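Local coordinates for CurF (PDB 5DP2), which probably catalyses cyclopropane formation in curacin A biosynthesis, as an NADP-binding enoyl reductase domain of a polyketide synthase, at residues F144-G149 with F279-F285; A137-S142 with G335-V339. Residue numbers count along the deposited sequence, not the author numbering.

Contact 1 (F144-G149 with F279-F285). With NAP (NADP nicotinamide-adenine-dinucleotide phosphate), chain B.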
# COMPACT_ATOMS: atom_id res chain seq x y z
N PHE A 144 -6.58 -0.32 0.89
CA PHE A 144 -7.25 -1.07 -0.17
C PHE A 144 -6.65 -2.47 -0.28
O PHE A 144 -7.37 -3.45 -0.46
CB PHE A 144 -7.25 -0.32 -1.51
CG PHE A 144 -8.25 0.81 -1.60
CD1 PHE A 144 -8.36 1.81 -0.64
CD2 PHE A 144 -9.09 0.91 -2.72
CE1 PHE A 144 -9.27 2.85 -0.77
CE2 PHE A 144 -10.00 1.95 -2.85
CZ PHE A 144 -10.09 2.91 -1.88
N THR A 145 -5.31 -2.58 -0.14
CA THR A 145 -4.64 -3.88 -0.18
C THR A 145 -5.10 -4.75 0.98
O THR A 145 -5.47 -5.92 0.80
CB THR A 145 -3.12 -3.66 -0.11
OG1 THR A 145 -2.68 -2.92 -1.26
CG2 THR A 145 -2.35 -4.97 -0.11
N ALA A 146 -5.06 -4.19 2.19
CA ALA A 146 -5.41 -4.97 3.37
C ALA A 146 -6.89 -5.37 3.36
O ALA A 146 -7.25 -6.48 3.77
CB ALA A 146 -5.05 -4.23 4.63
N TYR A 147 -7.77 -4.48 2.91
CA TYR A 147 -9.20 -4.80 2.87
C TYR A 147 -9.49 -5.87 1.83
O TYR A 147 -10.23 -6.83 2.09
CB TYR A 147 -10.01 -3.53 2.56
CG TYR A 147 -11.51 -3.74 2.67
CD1 TYR A 147 -12.15 -3.65 3.89
CD2 TYR A 147 -12.28 -4.01 1.56
CE1 TYR A 147 -13.52 -3.81 4.00
CE2 TYR A 147 -13.66 -4.20 1.66
CZ TYR A 147 -14.26 -4.10 2.89
OH TYR A 147 -15.63 -4.27 3.04
N TYR A 148 -8.91 -5.74 0.63
CA TYR A 148 -9.13 -6.76 -0.38
C TYR A 148 -8.67 -8.12 0.11
O TYR A 148 -9.37 -9.13 -0.03
CB TYR A 148 -8.43 -6.35 -1.69
CG TYR A 148 -8.71 -7.30 -2.80
CD1 TYR A 148 -10.00 -7.53 -3.25
CD2 TYR A 148 -7.66 -7.97 -3.44
CE1 TYR A 148 -10.26 -8.40 -4.30
CE2 TYR A 148 -7.91 -8.83 -4.50
CZ TYR A 148 -9.21 -9.04 -4.93
OH TYR A 148 -9.47 -9.91 -5.98
N GLY A 149 -7.48 -8.17 0.70
CA GLY A 149 -6.96 -9.44 1.19
C GLY A 149 -7.77 -10.02 2.34
O GLY A 149 -8.10 -11.22 2.34
N PHE A 279 -1.86 -11.85 -4.72
CA PHE A 279 -2.45 -10.86 -5.61
C PHE A 279 -1.54 -9.66 -5.71
O PHE A 279 -0.67 -9.44 -4.86
CB PHE A 279 -3.87 -10.43 -5.18
CG PHE A 279 -3.95 -9.75 -3.83
CD1 PHE A 279 -4.10 -10.47 -2.67
CD2 PHE A 279 -3.90 -8.37 -3.71
CE1 PHE A 279 -4.21 -9.83 -1.44
CE2 PHE A 279 -3.98 -7.74 -2.48
CZ PHE A 279 -4.15 -8.48 -1.34
N ASP A 280 -1.78 -8.85 -6.75
CA ASP A 280 -1.06 -7.60 -6.99
C ASP A 280 -2.10 -6.52 -7.28
O ASP A 280 -2.80 -6.58 -8.32
CB ASP A 280 -0.04 -7.75 -8.12
CG ASP A 280 0.82 -6.50 -8.30
OD1 ASP A 280 0.31 -5.40 -8.07
OD2 ASP A 280 2.01 -6.61 -8.68
N MET A 281 -2.23 -5.59 -6.36
CA MET A 281 -3.26 -4.55 -6.51
C MET A 281 -3.09 -3.71 -7.76
O MET A 281 -4.08 -3.29 -8.36
CB MET A 281 -3.29 -3.66 -5.29
CG MET A 281 -3.74 -4.35 -4.04
SD MET A 281 -5.48 -4.89 -4.04
CE MET A 281 -6.26 -3.32 -3.70
N SER A 282 -1.84 -3.43 -8.14
CA SER A 282 -1.64 -2.68 -9.38
C SER A 282 -2.26 -3.40 -10.59
O SER A 282 -2.92 -2.77 -11.42
CB SER A 282 -0.16 -2.33 -9.56
OG SER A 282 0.66 -3.45 -9.74
N ASP A 283 -2.09 -4.73 -10.66
CA ASP A 283 -2.73 -5.48 -11.70
C ASP A 283 -4.26 -5.37 -11.64
O ASP A 283 -4.96 -5.25 -12.64
CB ASP A 283 -2.40 -6.98 -11.63
CG ASP A 283 -0.97 -7.36 -11.98
OD1 ASP A 283 -0.31 -6.59 -12.70
OD2 ASP A 283 -0.54 -8.45 -11.52
N GLU A 284 -4.79 -5.43 -10.40
CA GLU A 284 -6.26 -5.34 -10.21
C GLU A 284 -6.79 -3.99 -10.65
O GLU A 284 -7.90 -3.92 -11.23
CB GLU A 284 -6.62 -5.62 -8.75
CG GLU A 284 -6.25 -7.01 -8.27
CD GLU A 284 -7.01 -8.11 -8.95
OE1 GLU A 284 -8.19 -7.89 -9.37
OE2 GLU A 284 -6.46 -9.23 -9.08
N PHE A 285 -6.07 -2.91 -10.34
CA PHE A 285 -6.52 -1.56 -10.69
C PHE A 285 -6.56 -1.37 -12.22
O PHE A 285 -7.51 -0.79 -12.74
CB PHE A 285 -5.64 -0.50 -10.03
CG PHE A 285 -5.73 -0.46 -8.52
CD1 PHE A 285 -6.94 -0.54 -7.86
CD2 PHE A 285 -4.59 -0.30 -7.75
CE1 PHE A 285 -7.02 -0.48 -6.48
CE2 PHE A 285 -4.68 -0.22 -6.37
CZ PHE A 285 -5.88 -0.31 -5.74
PA NAP B . 6.19 -1.23 4.53
O1A NAP B . 5.90 0.09 5.17
O2A NAP B . 5.50 -2.45 5.02
O5B NAP B . 7.77 -1.42 4.54
C5B NAP B . 8.37 -2.71 4.31
C4B NAP B . 8.25 -3.63 5.50
O4B NAP B . 9.02 -4.79 5.25
C3B NAP B . 8.72 -3.04 6.80
O3B NAP B . 7.60 -2.95 7.68
C2B NAP B . 9.78 -4.02 7.33
O2B NAP B . 9.69 -4.42 8.67
C1B NAP B . 9.55 -5.26 6.50
N9A NAP B . 10.76 -6.00 6.16
C8A NAP B . 11.60 -5.76 5.09
N7A NAP B . 12.62 -6.65 5.08
C5A NAP B . 12.42 -7.46 6.13
C6A NAP B . 13.11 -8.58 6.67
N6A NAP B . 14.24 -9.03 6.08
N1A NAP B . 12.62 -9.17 7.76
C2A NAP B . 11.50 -8.69 8.32
N3A NAP B . 10.77 -7.65 7.90
C4A NAP B . 11.24 -7.04 6.83
O3 NAP B . 5.92 -1.12 2.94
PN NAP B . 4.54 -1.14 2.14
O1N NAP B . 4.66 -0.16 1.04
O2N NAP B . 3.37 -1.04 3.08
O5D NAP B . 4.59 -2.57 1.49
C5D NAP B . 4.51 -3.73 2.35
C4D NAP B . 4.97 -4.99 1.58
O4D NAP B . 3.89 -5.42 0.78
C3D NAP B . 6.13 -4.75 0.60
O3D NAP B . 6.85 -5.98 0.47
C2D NAP B . 5.42 -4.37 -0.68
O2D NAP B . 6.24 -4.66 -1.81
C1D NAP B . 4.18 -5.22 -0.61
N1N NAP B . 2.91 -4.72 -1.17
C2N NAP B . 2.24 -5.48 -2.07
C3N NAP B . 1.03 -5.07 -2.63
C7N NAP B . 0.33 -5.95 -3.61
O7N NAP B . -0.60 -5.43 -4.19
N7N NAP B . 0.76 -7.23 -3.79
C4N NAP B . 0.48 -3.85 -2.24
C5N NAP B . 1.18 -3.09 -1.31
C6N NAP B . 2.40 -3.54 -0.78
P2B NAP B . 10.11 -3.51 9.92
O1X NAP B . 9.09 -2.38 9.98
O2X NAP B . 10.01 -4.47 11.07
O3X NAP B . 11.50 -3.00 9.65
O HOH W 1 -7.35 -10.93 -7.00
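Helices 144-149 and 281-285 cross at 87°, and their axes stay 11.6 Å apart. The closest backbone approach is 6.5 Å, between the CA atoms of Thr-145 and Met-281. Met-281 fills the gap: its CE lies 3.8 Å from Phe-144 CB, and its SD makes an oblique Met-aromatic contact with Tyr-148, 4.8 Å from the ring centroid. Tyr-148 also turns its ring edge to the face of Phe-279, a T-shaped pair with centroids 5.2 Å apart. Phe-279 directly follows strand 275-278, an edge strand of the parallel Rossmann sheet, and the turn into the next helix grips the cofactor's carboxamide: NAP N7N donates to Phe-279 O (2.8 Å) and Met-281 N donates to NAP O7N (2.7 Å). Asp-280 N-caps that helix, its OD1 accepting a weak bond from Ser-282 N, while OD2 forms a salt bridge with Arg-51. Next to the carboxamide-bearing carbon, NAP C4N lies 3.4 Å from Thr-145 OG1, itself hydrogen-bonded to Met-141 O. A water links Tyr-148 OH (2.6 Å) to Glu-284 OE2 (2.8 Å).

Contact 2 (A137-S142 with G335-V339)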
# COMPACT_ATOMS: atom_id res chain seq x y z
N ALA A 137 -3.59 10.99 2.87
CA ALA A 137 -2.53 10.40 2.04
C ALA A 137 -2.06 9.06 2.58
O ALA A 137 -1.34 8.36 1.87
CB ALA A 137 -1.37 11.36 1.90
N THR A 138 -2.44 8.69 3.81
CA THR A 138 -2.05 7.38 4.32
C THR A 138 -2.99 6.26 3.90
O THR A 138 -2.69 5.10 4.17
CB THR A 138 -1.96 7.39 5.87
OG1 THR A 138 -3.27 7.44 6.46
CG2 THR A 138 -1.07 8.47 6.40
N ILE A 139 -4.12 6.57 3.24
CA ILE A 139 -5.20 5.59 3.14
C ILE A 139 -5.09 4.60 1.98
O ILE A 139 -5.20 3.39 2.20
CB ILE A 139 -6.58 6.32 3.06
CG1 ILE A 139 -6.86 7.07 4.36
CG2 ILE A 139 -7.69 5.33 2.72
CD1 ILE A 139 -8.10 7.93 4.33
N PHE A 140 -4.98 5.09 0.74
CA PHE A 140 -5.39 4.29 -0.42
C PHE A 140 -4.67 2.94 -0.56
O PHE A 140 -5.31 1.89 -0.49
CB PHE A 140 -5.24 5.12 -1.72
CG PHE A 140 -5.69 4.41 -2.96
CD1 PHE A 140 -7.04 4.37 -3.32
CD2 PHE A 140 -4.78 3.74 -3.76
CE1 PHE A 140 -7.44 3.68 -4.44
CE2 PHE A 140 -5.18 3.05 -4.90
CZ PHE A 140 -6.53 3.01 -5.22
N MET A 141 -3.37 2.93 -0.83
CA MET A 141 -2.78 1.66 -1.18
C MET A 141 -2.79 0.70 0.01
O MET A 141 -3.10 -0.49 -0.14
CB MET A 141 -1.38 1.86 -1.75
CG MET A 141 -0.78 0.61 -2.33
SD MET A 141 -1.64 -0.16 -3.70
CE MET A 141 -1.12 0.89 -5.05
N SER A 142 -2.46 1.19 1.20
CA SER A 142 -2.34 0.28 2.35
C SER A 142 -3.70 -0.31 2.75
O SER A 142 -3.81 -1.52 2.96
CB SER A 142 -1.67 0.99 3.51
OG SER A 142 -0.36 1.42 3.19
N GLY A 335 4.09 2.92 10.06
CA GLY A 335 3.01 3.49 9.24
C GLY A 335 3.50 3.97 7.88
O GLY A 335 4.09 3.18 7.11
N LYS A 336 3.25 5.24 7.58
CA LYS A 336 3.43 5.79 6.25
C LYS A 336 4.47 6.94 6.25
O LYS A 336 4.52 7.73 7.19
CB LYS A 336 2.07 6.30 5.69
CG LYS A 336 1.92 6.25 4.16
CD LYS A 336 1.62 4.85 3.65
CE LYS A 336 1.54 4.78 2.11
NZ LYS A 336 1.16 3.43 1.60
N ILE A 337 5.20 7.05 5.13
CA ILE A 337 6.05 8.21 4.90
C ILE A 337 5.37 9.05 3.83
O ILE A 337 5.08 8.55 2.74
CB ILE A 337 7.44 7.73 4.52
CG1 ILE A 337 8.01 6.88 5.67
CG2 ILE A 337 8.32 8.93 4.19
CD1 ILE A 337 9.06 5.92 5.21
N VAL A 338 5.05 10.29 4.20
CA VAL A 338 4.25 11.18 3.34
C VAL A 338 5.08 12.38 2.94
O VAL A 338 5.66 13.04 3.77
CB VAL A 338 2.96 11.64 4.08
CG1 VAL A 338 2.15 12.59 3.22
CG2 VAL A 338 2.11 10.44 4.49
N VAL A 339 5.08 12.67 1.62
CA VAL A 339 5.81 13.82 1.08
C VAL A 339 4.79 14.92 0.74
O VAL A 339 3.79 14.67 0.06
CB VAL A 339 6.62 13.40 -0.16
CG1 VAL A 339 7.31 14.60 -0.81
CG2 VAL A 339 7.64 12.33 0.24
O HOH W 2 -1.70 3.91 1.78
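A buried lysine tying a strand to the beginning of a helix is the essence of this contact, deep in the chain where 137-142 leads into helix 140-153 and passes over strand 336-340. Lys-336 reaches across with its outer side chain extended, chi3 and chi4 both t, and NZ donates to Ser-142 OG at 3.0 Å. A water adds a second route: it accepts from Lys-336 NZ (2.9 Å) and from Ser-142 N (2.9 Å), and donates to Thr-138 O (2.8 Å). The burial of the ammonium is paid for by a salt bridge to Glu-83, which also accepts from Met-141 N, and by a hydrogen bond to Asn-49. In this medium-chain dehydrogenase/reductase fold, strand 336-340 lies in the mixed sheet between 39-48 (antiparallel) and 313-317 (parallel). Strand alternation turns Lys-336 and Val-338 toward 137-142, whereas Ile-337 packs on helix 321-329. Away from the ammonium the contact is apolar: Thr-138 CG2 meets Lys-336 CB at 3.9 Å, and Ala-137 CB meets Val-338 CG1 at 4.0 Å.

In the fold
Helix 140-153 is common to both contacts, whose centres lie 15 Å apart: contact 2 holds its beginning and contact 1 its later turns. Along the chain the order is 137-142, 144-149, 279-285, 335-339, so contact 1 is nested inside the loop that contact 2 closes. The whole parallel Rossmann sheet lies within that loop, while contact 2 reaches the mixed sheet of the GroES-like part. The two contacts also touch directly: Phe-285 CZ is 3.4 Å from Phe-140 CZ, and Met-281 CB is 4.2 Å from Met-141 SD. One helix thus meets the mixed sheet at its start and, further on, the turn and helix after strand 275-278, beside the nicotinamide, illustrating how chain-distant segments frame a cofactor cleft.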